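Local coordinates for protein endoglucanase (Clostridium thermocellum, PDB 2YIK) that probably hydrolyses internal beta-1,4-glucosidic bonds of cellulose, as a family 9 glycoside hydrolase, at residues A[46-51]-A[152-157]; A[445-450]-A[483-488]. All blocks are in the same frame, centred on the assembly; numbering follows the deposited sequence.

Contact 1: residues A[46-51]-A[152-157]; sequences YSMFFY and VHAEVI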
ATOM      1  N   TYR A  46      11.477   7.153 -10.661  1.00 28.03           N
ATOM      2  CA  TYR A  46      10.412   6.707 -11.544  1.00 28.65           C
ATOM      3  C   TYR A  46       9.269   5.978 -10.837  1.00 29.01           C
ATOM      4  O   TYR A  46       8.101   6.211 -11.147  1.00 29.00           O
ATOM      5  CB  TYR A  46      10.985   5.801 -12.640  1.00 30.10           C
ATOM      6  CG  TYR A  46      11.552   6.540 -13.836  1.00 31.07           C
ATOM      7  CD1 TYR A  46      12.456   7.587 -13.669  1.00 30.81           C
ATOM      8  CD2 TYR A  46      11.199   6.176 -15.134  1.00 30.76           C
ATOM      9  CE1 TYR A  46      12.994   8.253 -14.762  1.00 32.75           C
ATOM     10  CE2 TYR A  46      11.730   6.836 -16.239  1.00 32.00           C
ATOM     11  CZ  TYR A  46      12.629   7.873 -16.046  1.00 32.72           C
ATOM     12  OH  TYR A  46      13.174   8.523 -17.132  1.00 31.69           O
ATOM     13  N   SER A  47       9.599   5.110  -9.884  1.00 28.95           N
ATOM     14  CA  SER A  47       8.582   4.321  -9.182  1.00 28.35           C
ATOM     15  C   SER A  47       7.366   5.082  -8.654  1.00 28.86           C
ATOM     16  O   SER A  47       6.249   4.572  -8.715  1.00 27.71           O
ATOM     17  CB  SER A  47       9.212   3.515  -8.028  1.00 28.36           C
ATOM     18  OG  SER A  47       9.576   4.335  -6.932  1.00 26.57           O
ATOM     19  N   MET A  48       7.567   6.294  -8.144  1.00 29.44           N
ATOM     20  CA  MET A  48       6.448   7.053  -7.593  1.00 28.69           C
ATOM     21  C   MET A  48       5.502   7.662  -8.611  1.00 27.93           C
ATOM     22  O   MET A  48       4.352   7.965  -8.286  1.00 27.08           O
ATOM     23  CB  MET A  48       6.958   8.138  -6.639  1.00 27.29           C
ATOM     24  CG  MET A  48       7.503   7.557  -5.351  1.00 30.04           C
ATOM     25  SD  MET A  48       8.242   8.738  -4.208  1.00 33.79           S
ATOM     26  CE  MET A  48       9.877   8.797  -4.817  1.00 31.29           C
ATOM     27  N   PHE A  49       5.964   7.831  -9.843  1.00 27.38           N
ATOM     28  CA  PHE A  49       5.115   8.425 -10.865  1.00 27.99           C
ATOM     29  C   PHE A  49       3.862   7.633 -11.183  1.00 27.35           C
ATOM     30  O   PHE A  49       2.918   8.180 -11.747  1.00 27.57           O
ATOM     31  CB  PHE A  49       5.923   8.691 -12.132  1.00 27.60           C
ATOM     32  CG  PHE A  49       6.742   9.934 -12.043  1.00 28.54           C
ATOM     33  CD1 PHE A  49       6.208  11.168 -12.412  1.00 29.14           C
ATOM     34  CD2 PHE A  49       8.027   9.888 -11.522  1.00 27.83           C
ATOM     35  CE1 PHE A  49       6.948  12.339 -12.249  1.00 30.02           C
ATOM     36  CE2 PHE A  49       8.770  11.042 -11.356  1.00 27.75           C
ATOM     37  CZ  PHE A  49       8.233  12.274 -11.722  1.00 29.30           C
ATOM     38  N   PHE A  50       3.837   6.356 -10.816  1.00 26.25           N
ATOM     39  CA  PHE A  50       2.639   5.569 -11.067  1.00 26.08           C
ATOM     40  C   PHE A  50       1.524   6.142 -10.213  1.00 25.18           C
ATOM     41  O   PHE A  50       0.365   6.153 -10.613  1.00 25.17           O
ATOM     42  CB  PHE A  50       2.815   4.098 -10.687  1.00 25.70           C
ATOM     43  CG  PHE A  50       1.540   3.307 -10.825  1.00 25.84           C
ATOM     44  CD1 PHE A  50       1.057   2.957 -12.080  1.00 25.40           C
ATOM     45  CD2 PHE A  50       0.803   2.941  -9.699  1.00 25.79           C
ATOM     46  CE1 PHE A  50      -0.161   2.297 -12.214  1.00 26.71           C
ATOM     47  CE2 PHE A  50      -0.412   2.284  -9.822  1.00 25.66           C
ATOM     48  CZ  PHE A  50      -0.888   1.945 -11.080  1.00 26.35           C
ATOM     49  N   TYR A  51       1.878   6.622  -9.030  1.00 25.40           N
ATOM     50  CA  TYR A  51       0.873   7.176  -8.147  1.00 25.44           C
ATOM     51  C   TYR A  51       0.295   8.460  -8.725  1.00 25.77           C
ATOM     52  O   TYR A  51      -0.907   8.699  -8.617  1.00 25.09           O
ATOM     53  CB  TYR A  51       1.469   7.364  -6.752  1.00 24.53           C
ATOM     54  CG  TYR A  51       1.756   6.018  -6.123  1.00 25.20           C
ATOM     55  CD1 TYR A  51       0.710   5.172  -5.744  1.00 24.84           C
ATOM     56  CD2 TYR A  51       3.063   5.545  -6.003  1.00 24.38           C
ATOM     57  CE1 TYR A  51       0.960   3.882  -5.267  1.00 26.11           C
ATOM     58  CE2 TYR A  51       3.325   4.259  -5.531  1.00 25.64           C
ATOM     59  CZ  TYR A  51       2.270   3.429  -5.169  1.00 24.85           C
ATOM     60  OH  TYR A  51       2.520   2.142  -4.751  1.00 22.56           O
ATOM     61  N   VAL A 152      10.284  14.939  -1.326  1.00 31.24           N
ATOM     62  CA  VAL A 152       9.127  15.796  -1.532  1.00 30.56           C
ATOM     63  C   VAL A 152       8.034  15.052  -2.299  1.00 30.43           C
ATOM     64  O   VAL A 152       6.855  15.127  -1.940  1.00 30.24           O
ATOM     65  CB  VAL A 152       9.509  17.094  -2.285  1.00 29.54           C
ATOM     66  CG1 VAL A 152       8.248  17.877  -2.659  1.00 30.32           C
ATOM     67  CG2 VAL A 152      10.411  17.951  -1.405  1.00 28.62           C
ATOM     68  N   HIS A 153       8.427  14.325  -3.343  1.00 28.81           N
ATOM     69  CA  HIS A 153       7.479  13.558  -4.161  1.00 28.05           C
ATOM     70  C   HIS A 153       6.760  12.531  -3.276  1.00 26.75           C
ATOM     71  O   HIS A 153       5.541  12.381  -3.343  1.00 27.07           O
ATOM     72  CB  HIS A 153       8.230  12.839  -5.287  1.00 28.44           C
ATOM     73  CG  HIS A 153       7.345  12.302  -6.373  1.00 29.27           C
ATOM     74  ND1 HIS A 153       5.969  12.348  -6.314  1.00 30.03           N
ATOM     75  CD2 HIS A 153       7.651  11.708  -7.552  1.00 27.87           C
ATOM     76  CE1 HIS A 153       5.464  11.807  -7.409  1.00 27.85           C
ATOM     77  NE2 HIS A 153       6.462  11.412  -8.176  1.00 29.40           N
ATOM     78  N   ALA A 154       7.525  11.833  -2.442  1.00 25.76           N
ATOM     79  CA  ALA A 154       6.964  10.833  -1.538  1.00 26.42           C
ATOM     80  C   ALA A 154       5.944  11.446  -0.578  1.00 26.38           C
ATOM     81  O   ALA A 154       4.863  10.893  -0.365  1.00 25.77           O
ATOM     82  CB  ALA A 154       8.081  10.166  -0.745  1.00 24.03           C
ATOM     83  N   GLU A 155       6.287  12.595  -0.001  1.00 26.44           N
ATOM     84  CA  GLU A 155       5.384  13.241   0.935  1.00 26.50           C
ATOM     85  C   GLU A 155       4.090  13.711   0.265  1.00 27.11           C
ATOM     86  O   GLU A 155       3.020  13.648   0.871  1.00 26.83           O
ATOM     87  CB  GLU A 155       6.107  14.385   1.655  1.00 26.75           C
ATOM     88  CG  GLU A 155       7.241  13.866   2.550  1.00 26.05           C
ATOM     89  CD  GLU A 155       7.848  14.937   3.436  1.00 28.41           C
ATOM     90  OE1 GLU A 155       7.421  16.101   3.328  1.00 28.33           O
ATOM     91  OE2 GLU A 155       8.755  14.617   4.241  1.00 30.67           O
ATOM     92  N   VAL A 156       4.170  14.146  -0.992  1.00 25.69           N
ATOM     93  CA  VAL A 156       2.968  14.584  -1.693  1.00 26.93           C
ATOM     94  C   VAL A 156       2.025  13.398  -1.901  1.00 26.65           C
ATOM     95  O   VAL A 156       0.802  13.523  -1.746  1.00 27.11           O
ATOM     96  CB  VAL A 156       3.302  15.215  -3.065  1.00 27.61           C
ATOM     97  CG1 VAL A 156       2.025  15.461  -3.853  1.00 25.84           C
ATOM     98  CG2 VAL A 156       4.046  16.535  -2.855  1.00 29.28           C
ATOM     99  N   ILE A 157       2.597  12.248  -2.249  1.00 24.75           N
ATOM    100  CA  ILE A 157       1.803  11.042  -2.463  1.00 24.31           C
ATOM    101  C   ILE A 157       1.209  10.559  -1.138  1.00 22.63           C
ATOM    102  O   ILE A 157       0.029  10.239  -1.078  1.00 22.88           O
ATOM    103  CB  ILE A 157       2.646   9.888  -3.088  1.00 25.37           C
ATOM    104  CG1 ILE A 157       2.871  10.131  -4.580  1.00 29.62           C
ATOM    105  CG2 ILE A 157       1.912   8.568  -2.938  1.00 23.38           C
ATOM    106  CD1 ILE A 157       3.413  11.501  -4.895  1.00 38.57           C
TER
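The F49 ring takes the edge of the H153 imidazole over the centre of one face, while the backbone oxygen of Y46 lies in plane at the F49 rim. The two ring centres are 4.9 Å apart with planes at 71°, an edge-to-face pair. H153 has a second role: M48 lies over one of its faces, the M48 CB atom 3.8 Å from the ring centroid and 20° off its normal, a CH-pi contact displaced toward the rim. One imidazole thus meets two neighbours in the chain in different ways, an edge given to F49 and a face to M48.

Beyond CB, the M48 side chain runs on toward helix 151-167. SD settles against A154, 3.6 Å from A154 CA and 3.7 Å from A154 CB, and lies only obliquely to the imidazole, 4.7 Å from its centroid. Next along, Y51 CB rests 3.8 Å from I157 CG1, and I157 CG2 approaches the tyrosine ring obliquely. Chi1 of -68° sets Y51 CG beside the backbone N; the far end of the ring leads away from I157, and its hydroxyl hydrogen bonds to I499 O.

These residues join 48-51, where helix 40-47 gives way to helix 49-54, with helix 151-167, whose other neighbours include helix 124-140 through A154 and Y138. Every touching residue is buried and no hydrogen bond crosses between the segments. Cohesion here probably rests on dispersion and weak ring electrostatics, and so on how closely the side chains fit.

Contact 2: residues A[445-450]-A[483-488]; sequences NSVKYP and DQHVDR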
ATOM      1  N   ASN A 445      14.143  -0.764 -23.410  1.00 34.27           N
ATOM      2  CA  ASN A 445      13.664  -2.143 -23.413  1.00 34.43           C
ATOM      3  C   ASN A 445      12.557  -2.434 -22.395  1.00 34.37           C
ATOM      4  O   ASN A 445      12.321  -3.591 -22.057  1.00 33.87           O
ATOM      5  CB  ASN A 445      14.828  -3.120 -23.193  1.00 36.22           C
ATOM      6  CG  ASN A 445      15.542  -2.894 -21.876  1.00 37.88           C
ATOM      7  OD1 ASN A 445      15.971  -3.849 -21.217  1.00 39.68           O
ATOM      8  ND2 ASN A 445      15.689  -1.628 -21.491  1.00 37.92           N
ATOM      9  N   SER A 446      11.876  -1.390 -21.922  1.00 32.90           N
ATOM     10  CA  SER A 446      10.786  -1.542 -20.949  1.00 32.81           C
ATOM     11  C   SER A 446       9.471  -1.936 -21.623  1.00 32.39           C
ATOM     12  O   SER A 446       9.280  -1.683 -22.814  1.00 33.51           O
ATOM     13  CB  SER A 446      10.555  -0.223 -20.203  1.00 29.56           C
ATOM     14  OG  SER A 446      11.682   0.161 -19.441  1.00 31.22           O
ATOM     15  N   VAL A 447       8.564  -2.553 -20.869  1.00 31.79           N
ATOM     16  CA  VAL A 447       7.264  -2.906 -21.422  1.00 31.83           C
ATOM     17  C   VAL A 447       6.615  -1.576 -21.811  1.00 32.65           C
ATOM     18  O   VAL A 447       6.835  -0.551 -21.151  1.00 32.66           O
ATOM     19  CB  VAL A 447       6.378  -3.644 -20.388  1.00 32.73           C
ATOM     20  CG1 VAL A 447       6.915  -5.046 -20.157  1.00 33.23           C
ATOM     21  CG2 VAL A 447       6.356  -2.889 -19.083  1.00 33.00           C
ATOM     22  N   LYS A 448       5.813  -1.586 -22.872  1.00 32.32           N
ATOM     23  CA  LYS A 448       5.196  -0.357 -23.355  1.00 33.33           C
ATOM     24  C   LYS A 448       3.678  -0.334 -23.393  1.00 32.13           C
ATOM     25  O   LYS A 448       3.090   0.706 -23.663  1.00 32.64           O
ATOM     26  CB  LYS A 448       5.744  -0.043 -24.753  1.00 34.22           C
ATOM     27  CG  LYS A 448       7.249   0.151 -24.772  1.00 36.07           C
ATOM     28  CD  LYS A 448       7.834  -0.056 -26.159  1.00 39.30           C
ATOM     29  CE  LYS A 448       9.312   0.320 -26.197  1.00 40.78           C
ATOM     30  NZ  LYS A 448      10.162  -0.525 -25.302  1.00 41.66           N
ATOM     31  N   TYR A 449       3.041  -1.462 -23.103  1.00 32.03           N
ATOM     32  CA  TYR A 449       1.582  -1.524 -23.156  1.00 32.96           C
ATOM     33  C   TYR A 449       0.885  -1.908 -21.853  1.00 31.83           C
ATOM     34  O   TYR A 449       0.108  -2.869 -21.824  1.00 29.77           O
ATOM     35  CB  TYR A 449       1.159  -2.503 -24.248  1.00 35.38           C
ATOM     36  CG  TYR A 449       1.603  -2.097 -25.627  1.00 38.74           C
ATOM     37  CD1 TYR A 449       2.890  -2.386 -26.076  1.00 41.17           C
ATOM     38  CD2 TYR A 449       0.750  -1.389 -26.474  1.00 40.09           C
ATOM     39  CE1 TYR A 449       3.321  -1.976 -27.334  1.00 42.67           C
ATOM     40  CE2 TYR A 449       1.167  -0.975 -27.735  1.00 42.66           C
ATOM     41  CZ  TYR A 449       2.454  -1.270 -28.156  1.00 43.66           C
ATOM     42  OH  TYR A 449       2.871  -0.838 -29.395  1.00 46.40           O
ATOM     43  N   PRO A 450       1.138  -1.164 -20.762  1.00 31.33           N
ATOM     44  CA  PRO A 450       0.465  -1.534 -19.510  1.00 32.01           C
ATOM     45  C   PRO A 450      -1.066  -1.507 -19.601  1.00 32.34           C
ATOM     46  O   PRO A 450      -1.647  -0.740 -20.378  1.00 33.58           O
ATOM     47  CB  PRO A 450       1.025  -0.523 -18.496  1.00 31.74           C
ATOM     48  CG  PRO A 450       1.456   0.657 -19.360  1.00 31.86           C
ATOM     49  CD  PRO A 450       2.055  -0.026 -20.567  1.00 30.86           C
ATOM     50  N   ASP A 483       9.653 -17.318 -17.570  1.00 30.49           N
ATOM     51  CA  ASP A 483      10.243 -16.024 -17.963  1.00 31.21           C
ATOM     52  C   ASP A 483       9.586 -15.459 -19.221  1.00 32.78           C
ATOM     53  O   ASP A 483      10.129 -14.541 -19.856  1.00 34.23           O
ATOM     54  CB  ASP A 483      11.766 -16.162 -18.201  1.00 30.93           C
ATOM     55  CG  ASP A 483      12.522 -16.686 -16.965  1.00 30.91           C
ATOM     56  OD1 ASP A 483      12.768 -15.927 -15.989  1.00 30.85           O
ATOM     57  OD2 ASP A 483      12.842 -17.898 -16.962  1.00 30.64           O
ATOM     58  N   GLN A 484       8.410 -15.935 -19.601  1.00 34.20           N
ATOM     59  CA  GLN A 484       7.841 -15.289 -20.780  1.00 35.95           C
ATOM     60  C   GLN A 484       6.842 -14.184 -20.381  1.00 36.30           C
ATOM     61  O   GLN A 484       6.355 -14.122 -19.247  1.00 35.67           O
ATOM     62  CB  GLN A 484       7.134 -16.284 -21.698  1.00 39.37           C
ATOM     63  CG  GLN A 484       8.010 -17.432 -22.224  1.00 42.89           C
ATOM     64  CD  GLN A 484       9.102 -16.957 -23.170  1.00 46.56           C
ATOM     65  OE1 GLN A 484       8.958 -17.007 -24.400  1.00 50.37           O
ATOM     66  NE2 GLN A 484      10.216 -16.515 -22.595  1.00 47.37           N
ATOM     67  N   HIS A 485       6.565 -13.295 -21.335  1.00 36.25           N
ATOM     68  CA  HIS A 485       5.690 -12.155 -21.096  1.00 36.55           C
ATOM     69  C   HIS A 485       5.057 -11.601 -22.379  1.00 37.17           C
ATOM     70  O   HIS A 485       5.725 -11.475 -23.407  1.00 36.33           O
ATOM     71  CB  HIS A 485       6.523 -11.040 -20.437  1.00 35.08           C
ATOM     72  CG  HIS A 485       5.774  -9.757 -20.215  1.00 34.79           C
ATOM     73  ND1 HIS A 485       5.005  -9.530 -19.096  1.00 34.32           N
ATOM     74  CD2 HIS A 485       5.709  -8.623 -20.957  1.00 32.46           C
ATOM     75  CE1 HIS A 485       4.496  -8.307 -19.153  1.00 33.98           C
ATOM     76  NE2 HIS A 485       4.907  -7.739 -20.272  1.00 35.25           N
ATOM     77  N   VAL A 486       3.769 -11.260 -22.320  1.00 37.24           N
ATOM     78  CA  VAL A 486       3.088 -10.680 -23.477  1.00 38.24           C
ATOM     79  C   VAL A 486       2.800  -9.214 -23.183  1.00 37.31           C
ATOM     80  O   VAL A 486       1.982  -8.886 -22.325  1.00 37.27           O
ATOM     81  CB  VAL A 486       1.766 -11.406 -23.798  1.00 39.53           C
ATOM     82  CG1 VAL A 486       0.988 -10.616 -24.868  1.00 38.84           C
ATOM     83  CG2 VAL A 486       2.070 -12.826 -24.296  1.00 39.06           C
ATOM     84  N   ASP A 487       3.496  -8.337 -23.898  1.00 36.99           N
ATOM     85  CA  ASP A 487       3.351  -6.900 -23.704  1.00 37.32           C
ATOM     86  C   ASP A 487       2.223  -6.289 -24.544  1.00 37.27           C
ATOM     87  O   ASP A 487       2.467  -5.690 -25.590  1.00 37.39           O
ATOM     88  CB  ASP A 487       4.696  -6.220 -24.006  1.00 35.95           C
ATOM     89  CG  ASP A 487       4.700  -4.741 -23.668  1.00 34.70           C
ATOM     90  OD1 ASP A 487       3.788  -4.286 -22.948  1.00 31.47           O
ATOM     91  OD2 ASP A 487       5.630  -4.040 -24.118  1.00 33.01           O
ATOM     92  N   ARG A 488       0.990  -6.455 -24.070  1.00 36.88           N
ATOM     93  CA  ARG A 488      -0.196  -5.922 -24.737  1.00 37.45           C
ATOM     94  C   ARG A 488      -1.122  -5.267 -23.718  1.00 37.17           C
ATOM     95  O   ARG A 488      -1.222  -5.719 -22.575  1.00 35.85           O
ATOM     96  CB  ARG A 488      -0.966  -7.033 -25.453  1.00 39.14           C
ATOM     97  CG  ARG A 488      -0.363  -7.490 -26.776  1.00 41.95           C
ATOM     98  CD  ARG A 488      -1.293  -8.506 -27.432  1.00 44.55           C
ATOM     99  NE  ARG A 488      -2.605  -7.922 -27.712  1.00 47.53           N
ATOM    100  CZ  ARG A 488      -2.882  -7.141 -28.757  1.00 49.43           C
ATOM    101  NH1 ARG A 488      -1.932  -6.848 -29.641  1.00 49.55           N
ATOM    102  NH2 ARG A 488      -4.109  -6.644 -28.911  1.00 47.52           N
TER
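One carboxylate, that of D487, takes two consecutive backbone N-H groups of the facing loop, one on each oxygen. K448 N donates to D487 OD2 at 2.8 Å, nearly straight at 169° and on the syn lone pair. Y449 N donates to D487 OD1 at 2.9 Å, more bent at 148°, again from the syn side but tilted somewhat out of the carboxylate plane. D487 CG stands anti to the backbone N (chi1 -173°), which turns the carboxylate-bearing carbon toward residues 447-449. D487 is also the centre of an inverse gamma turn, closed by a weak bond from R488 N to V486 O.

The side chains of V447 and Y449 also touch the carboxylate. V447 CB lies 3.7 Å from D487 OD1, and V447 CG1 reaches the imidazole of H485 obliquely, 3.4 Å from H485 NE2. H485 is itself set edge-to-face with Y438, and its ND1 makes a weak bond to G478 O. Y449 CB sits 3.4 Å from D487 OD1. D487 O lies obliquely to the tyrosine ring, 3.4 Å from Y449 CD1, while D487 CG is in plane at the ring edge; the two side chains cross at about a right angle.

K448 meets the carboxylate mainly through its backbone; NZ turns back on its own loop, donating to S446 O at 2.9 Å and to S444 O.

Neither segment has regular secondary structure, and the hydrogen bonds between them run from backbone N-H to a side chain. Two donors on two oxygens should limit rotation of the carboxylate and help to hold the loops together close to H451, a predicted active-site residue whose side chain is about 8 Å from that of Y449.

In the fold
Contact 1 closes before contact 2 opens along the chain, and both belong to the glycosyl hydrolase family 9 region, which in this family folds as an (alpha/alpha)6 barrel. Their centres are 23 Å apart and their nearest atoms about 7 Å, without touching. Contact 1 joins helices in the interior, whereas contact 2 lies in loops farther from the centre of the chain, near the predicted active-site residue H451. Helix 499-516 relates to both: it follows the 483-488 loop in sequence, and its F505 and V506 meet S47 while N502 meets F50 and Y51. The two contacts thus serve different parts of the domain, one by apolar and ring packing, the other by hydrogen bonds to a carboxylate.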